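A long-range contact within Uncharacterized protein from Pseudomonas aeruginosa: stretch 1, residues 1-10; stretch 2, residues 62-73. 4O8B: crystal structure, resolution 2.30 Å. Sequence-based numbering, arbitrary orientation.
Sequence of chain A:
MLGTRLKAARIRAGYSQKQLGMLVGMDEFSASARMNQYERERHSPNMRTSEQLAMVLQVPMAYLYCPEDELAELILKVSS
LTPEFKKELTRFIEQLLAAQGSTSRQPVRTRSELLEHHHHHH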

# COMPACT_ATOMS: atom_id res chain seq x y z
N MET A 1 0.76 6.81 7.74
CA MET A 1 -0.00 5.53 7.76
C MET A 1 -1.45 5.78 8.16
O MET A 1 -1.72 6.55 9.09
N LEU A 2 -2.37 5.15 7.45
CA LEU A 2 -3.80 5.30 7.73
C LEU A 2 -4.15 4.67 9.08
O LEU A 2 -3.95 3.46 9.27
N GLY A 3 -4.68 5.47 9.99
CA GLY A 3 -5.05 4.97 11.30
C GLY A 3 -6.03 3.82 11.25
O GLY A 3 -5.80 2.77 11.85
N THR A 4 -7.13 4.01 10.53
CA THR A 4 -8.15 2.98 10.40
C THR A 4 -7.54 1.63 10.06
O THR A 4 -7.85 0.62 10.69
N ARG A 5 -6.68 1.62 9.05
CA ARG A 5 -6.02 0.38 8.61
C ARG A 5 -5.16 -0.20 9.73
O ARG A 5 -5.12 -1.41 9.93
N LEU A 6 -4.48 0.67 10.46
CA LEU A 6 -3.63 0.24 11.56
C LEU A 6 -4.49 -0.33 12.69
O LEU A 6 -4.15 -1.35 13.28
N LYS A 7 -5.61 0.33 12.97
CA LYS A 7 -6.51 -0.12 14.02
C LYS A 7 -7.20 -1.41 13.58
O LYS A 7 -7.31 -2.37 14.36
N ALA A 8 -7.66 -1.44 12.34
CA ALA A 8 -8.34 -2.60 11.78
C ALA A 8 -7.41 -3.81 11.76
O ALA A 8 -7.85 -4.94 11.95
N ALA A 9 -6.12 -3.56 11.53
CA ALA A 9 -5.13 -4.62 11.48
C ALA A 9 -4.76 -5.11 12.87
O ALA A 9 -4.34 -6.26 13.04
N ARG A 10 -4.92 -4.24 13.87
CA ARG A 10 -4.61 -4.60 15.25
C ARG A 10 -5.75 -5.39 15.86
O ARG A 10 -5.52 -6.25 16.72
N ALA A 62 1.41 -2.39 2.33
CA ALA A 62 0.53 -1.67 1.43
C ALA A 62 -0.86 -1.46 2.03
O ALA A 62 -1.46 -0.40 1.87
N TYR A 63 -1.36 -2.48 2.73
CA TYR A 63 -2.67 -2.40 3.35
C TYR A 63 -2.78 -1.17 4.26
O TYR A 63 -3.77 -0.43 4.21
N LEU A 64 -1.76 -0.97 5.09
CA LEU A 64 -1.74 0.16 6.02
C LEU A 64 -1.67 1.50 5.30
O LEU A 64 -1.82 2.55 5.92
N TYR A 65 -1.46 1.45 3.99
CA TYR A 65 -1.38 2.66 3.16
C TYR A 65 -2.39 2.59 2.02
O TYR A 65 -2.19 3.22 0.98
N CYS A 66 -3.46 1.84 2.22
CA CYS A 66 -4.51 1.69 1.21
C CYS A 66 -5.78 2.42 1.60
O CYS A 66 -6.65 1.86 2.27
N PRO A 67 -5.92 3.69 1.19
CA PRO A 67 -7.12 4.48 1.51
C PRO A 67 -8.40 3.95 0.88
O PRO A 67 -9.49 4.14 1.42
N GLU A 68 -8.29 3.30 -0.28
CA GLU A 68 -9.45 2.76 -0.96
C GLU A 68 -9.95 1.52 -0.22
O GLU A 68 -9.30 0.48 -0.24
N ASP A 69 -11.10 1.64 0.44
CA ASP A 69 -11.66 0.53 1.21
C ASP A 69 -11.78 -0.77 0.42
O ASP A 69 -11.43 -1.84 0.94
N GLU A 70 -12.27 -0.71 -0.81
CA GLU A 70 -12.41 -1.92 -1.62
C GLU A 70 -11.08 -2.61 -1.89
O GLU A 70 -10.96 -3.82 -1.70
N LEU A 71 -10.09 -1.85 -2.33
CA LEU A 71 -8.78 -2.40 -2.63
C LEU A 71 -8.13 -3.03 -1.40
O LEU A 71 -7.64 -4.16 -1.46
N ALA A 72 -8.12 -2.29 -0.30
CA ALA A 72 -7.53 -2.78 0.95
C ALA A 72 -8.08 -4.16 1.27
O ALA A 72 -7.31 -5.10 1.52
N GLU A 73 -9.40 -4.28 1.27
CA GLU A 73 -10.05 -5.55 1.56
C GLU A 73 -9.51 -6.64 0.65
O GLU A 73 -9.32 -7.78 1.06

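The N-terminal stretch packs its N-terminal residues and the start of the following helix against residues 63-72, burying 623 Å² in total. The CA-to-CB bond of Met 1, with chi1 and chi2 both t and chi3 m, points sideways, and its CG comes to 3.6 Å from CB of Leu 64, while its CB sits 4.0 Å from CZ of Tyr 65. A water bridges the two residues at the chain terminus, accepting from Met 1 N at 2.6 Å and lying 3.2 Å from Tyr 65 OH. Leu 2, the N-cap residue, donates its backbone N to Leu 64 O (3.1 Å); its m, p side chain carries CD2 to 3.8 Å from CB of Pro 67.

Arg 5 points toward stretch 2 and dominates the contact. Its m, m, t rotamer lays CD over the face of the Tyr 63 ring and delivers the guanidinium to the backbone carbonyls of the loop: NE donates to Cys 66 O at 2.7 Å, nearly linearly, and NH2 makes a weak hydrogen bond to Pro 67 O at 3.3 Å. NH2 also forms a salt bridge with Asp 69 OD1 at 2.7 Å. Ala 72 CB covers one guanidinium face.

Farther along, Leu 6 (t, p) makes a looser apolar contact with Leu 64 (m, t), with CD1 of Leu 6 4.4 Å from CD2 of Leu 64. Ala 8 CB approaches Tyr 63 OH at 3.5 Å, and Ala 9 CB meets the edge of that ring, 4.0 Å from Tyr 63 CE2.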

# COMPACT_ATOMS: atom_id res chain seq x y z
CB MET A 1 0.64 4.55 8.75
CG MET A 1 0.03 3.15 8.73
SD MET A 1 0.70 2.10 10.02
CE MET A 1 2.37 1.83 9.41
CB LEU A 2 -4.64 4.67 6.63
CG LEU A 2 -5.00 5.53 5.41
CD1 LEU A 2 -3.80 5.70 4.50
CD2 LEU A 2 -6.14 4.86 4.67
CB THR A 4 -9.19 3.35 9.32
OG1 THR A 4 -8.50 3.68 8.10
CG2 THR A 4 -10.04 4.52 9.76
CB ARG A 5 -5.15 0.66 7.39
CG ARG A 5 -5.90 1.31 6.23
CD ARG A 5 -6.84 0.33 5.55
NE ARG A 5 -7.69 1.00 4.57
CZ ARG A 5 -9.01 1.17 4.71
NH1 ARG A 5 -9.62 0.73 5.80
NH2 ARG A 5 -9.69 1.81 3.77
CB LEU A 6 -2.80 1.42 12.09
CG LEU A 6 -1.87 1.13 13.27
CD1 LEU A 6 -0.73 0.22 12.84
CD2 LEU A 6 -1.33 2.45 13.80
CB LYS A 7 -7.57 0.95 14.31
CG LYS A 7 -8.36 0.72 15.60
CD LYS A 7 -9.45 1.77 15.79
CE LYS A 7 -8.87 3.16 15.99
NZ LYS A 7 -8.10 3.28 17.26
CB ALA A 8 -8.83 -2.30 10.38
CB ALA A 9 -3.89 -4.13 10.75
CB ARG A 10 -4.33 -3.34 16.07
CG ARG A 10 -4.27 -3.59 17.57
CD ARG A 10 -3.73 -2.38 18.33
NE ARG A 10 -4.69 -1.27 18.37
CZ ARG A 10 -5.86 -1.32 19.00
NH1 ARG A 10 -6.24 -2.42 19.63
NH2 ARG A 10 -6.66 -0.26 18.99
CB ALA A 62 0.41 -2.43 0.11
CB TYR A 63 -2.95 -3.66 4.18
CG TYR A 63 -4.23 -3.60 4.98
CD1 TYR A 63 -5.47 -3.58 4.34
CD2 TYR A 63 -4.20 -3.49 6.37
CE1 TYR A 63 -6.66 -3.51 5.07
CE2 TYR A 63 -5.38 -3.41 7.11
CZ TYR A 63 -6.60 -3.40 6.45
OH TYR A 63 -7.77 -3.32 7.17
CB LEU A 64 -0.54 0.01 6.96
CG LEU A 64 -0.52 -1.30 7.77
CD1 LEU A 64 0.84 -1.50 8.41
CD2 LEU A 64 -1.62 -1.26 8.82
CB TYR A 65 0.03 2.82 2.59
CG TYR A 65 1.05 3.32 3.58
CD1 TYR A 65 1.13 4.68 3.91
CD2 TYR A 65 1.94 2.44 4.21
CE1 TYR A 65 2.07 5.15 4.82
CE2 TYR A 65 2.89 2.91 5.13
CZ TYR A 65 2.94 4.26 5.43
OH TYR A 65 3.87 4.72 6.33
CB CYS A 66 -4.80 0.20 0.98
SG CYS A 66 -6.26 -0.10 -0.04
CB PRO A 67 -6.75 5.88 1.03
CG PRO A 67 -5.85 5.60 -0.13
CD PRO A 67 -4.97 4.49 0.40
CB GLU A 68 -9.12 2.39 -2.41
CG GLU A 68 -8.94 3.57 -3.36
CD GLU A 68 -7.55 4.16 -3.28
OE1 GLU A 68 -6.58 3.39 -3.13
OE2 GLU A 68 -7.41 5.40 -3.42
CB ASP A 69 -13.03 0.92 1.77
CG ASP A 69 -12.95 2.07 2.76
OD1 ASP A 69 -12.35 1.89 3.84
OD2 ASP A 69 -13.49 3.16 2.46
CB GLU A 70 -13.09 -1.62 -2.96
CG GLU A 70 -14.61 -1.73 -2.94
CD GLU A 70 -15.17 -2.03 -4.32
OE1 GLU A 70 -14.75 -3.06 -4.92
OE2 GLU A 70 -16.03 -1.26 -4.80
CB LEU A 71 -7.86 -1.32 -3.20
CG LEU A 71 -6.56 -1.84 -3.83
CD1 LEU A 71 -6.89 -2.92 -4.85
CD2 LEU A 71 -5.81 -0.69 -4.49
CB ALA A 72 -7.85 -1.82 2.09
CB GLU A 73 -11.56 -5.41 1.38
CG GLU A 73 -12.38 -6.43 2.15
CD GLU A 73 -11.93 -6.54 3.60
OE1 GLU A 73 -11.81 -5.49 4.27
OE2 GLU A 73 -11.71 -7.68 4.07
O HOH W 1 3.24 7.22 8.27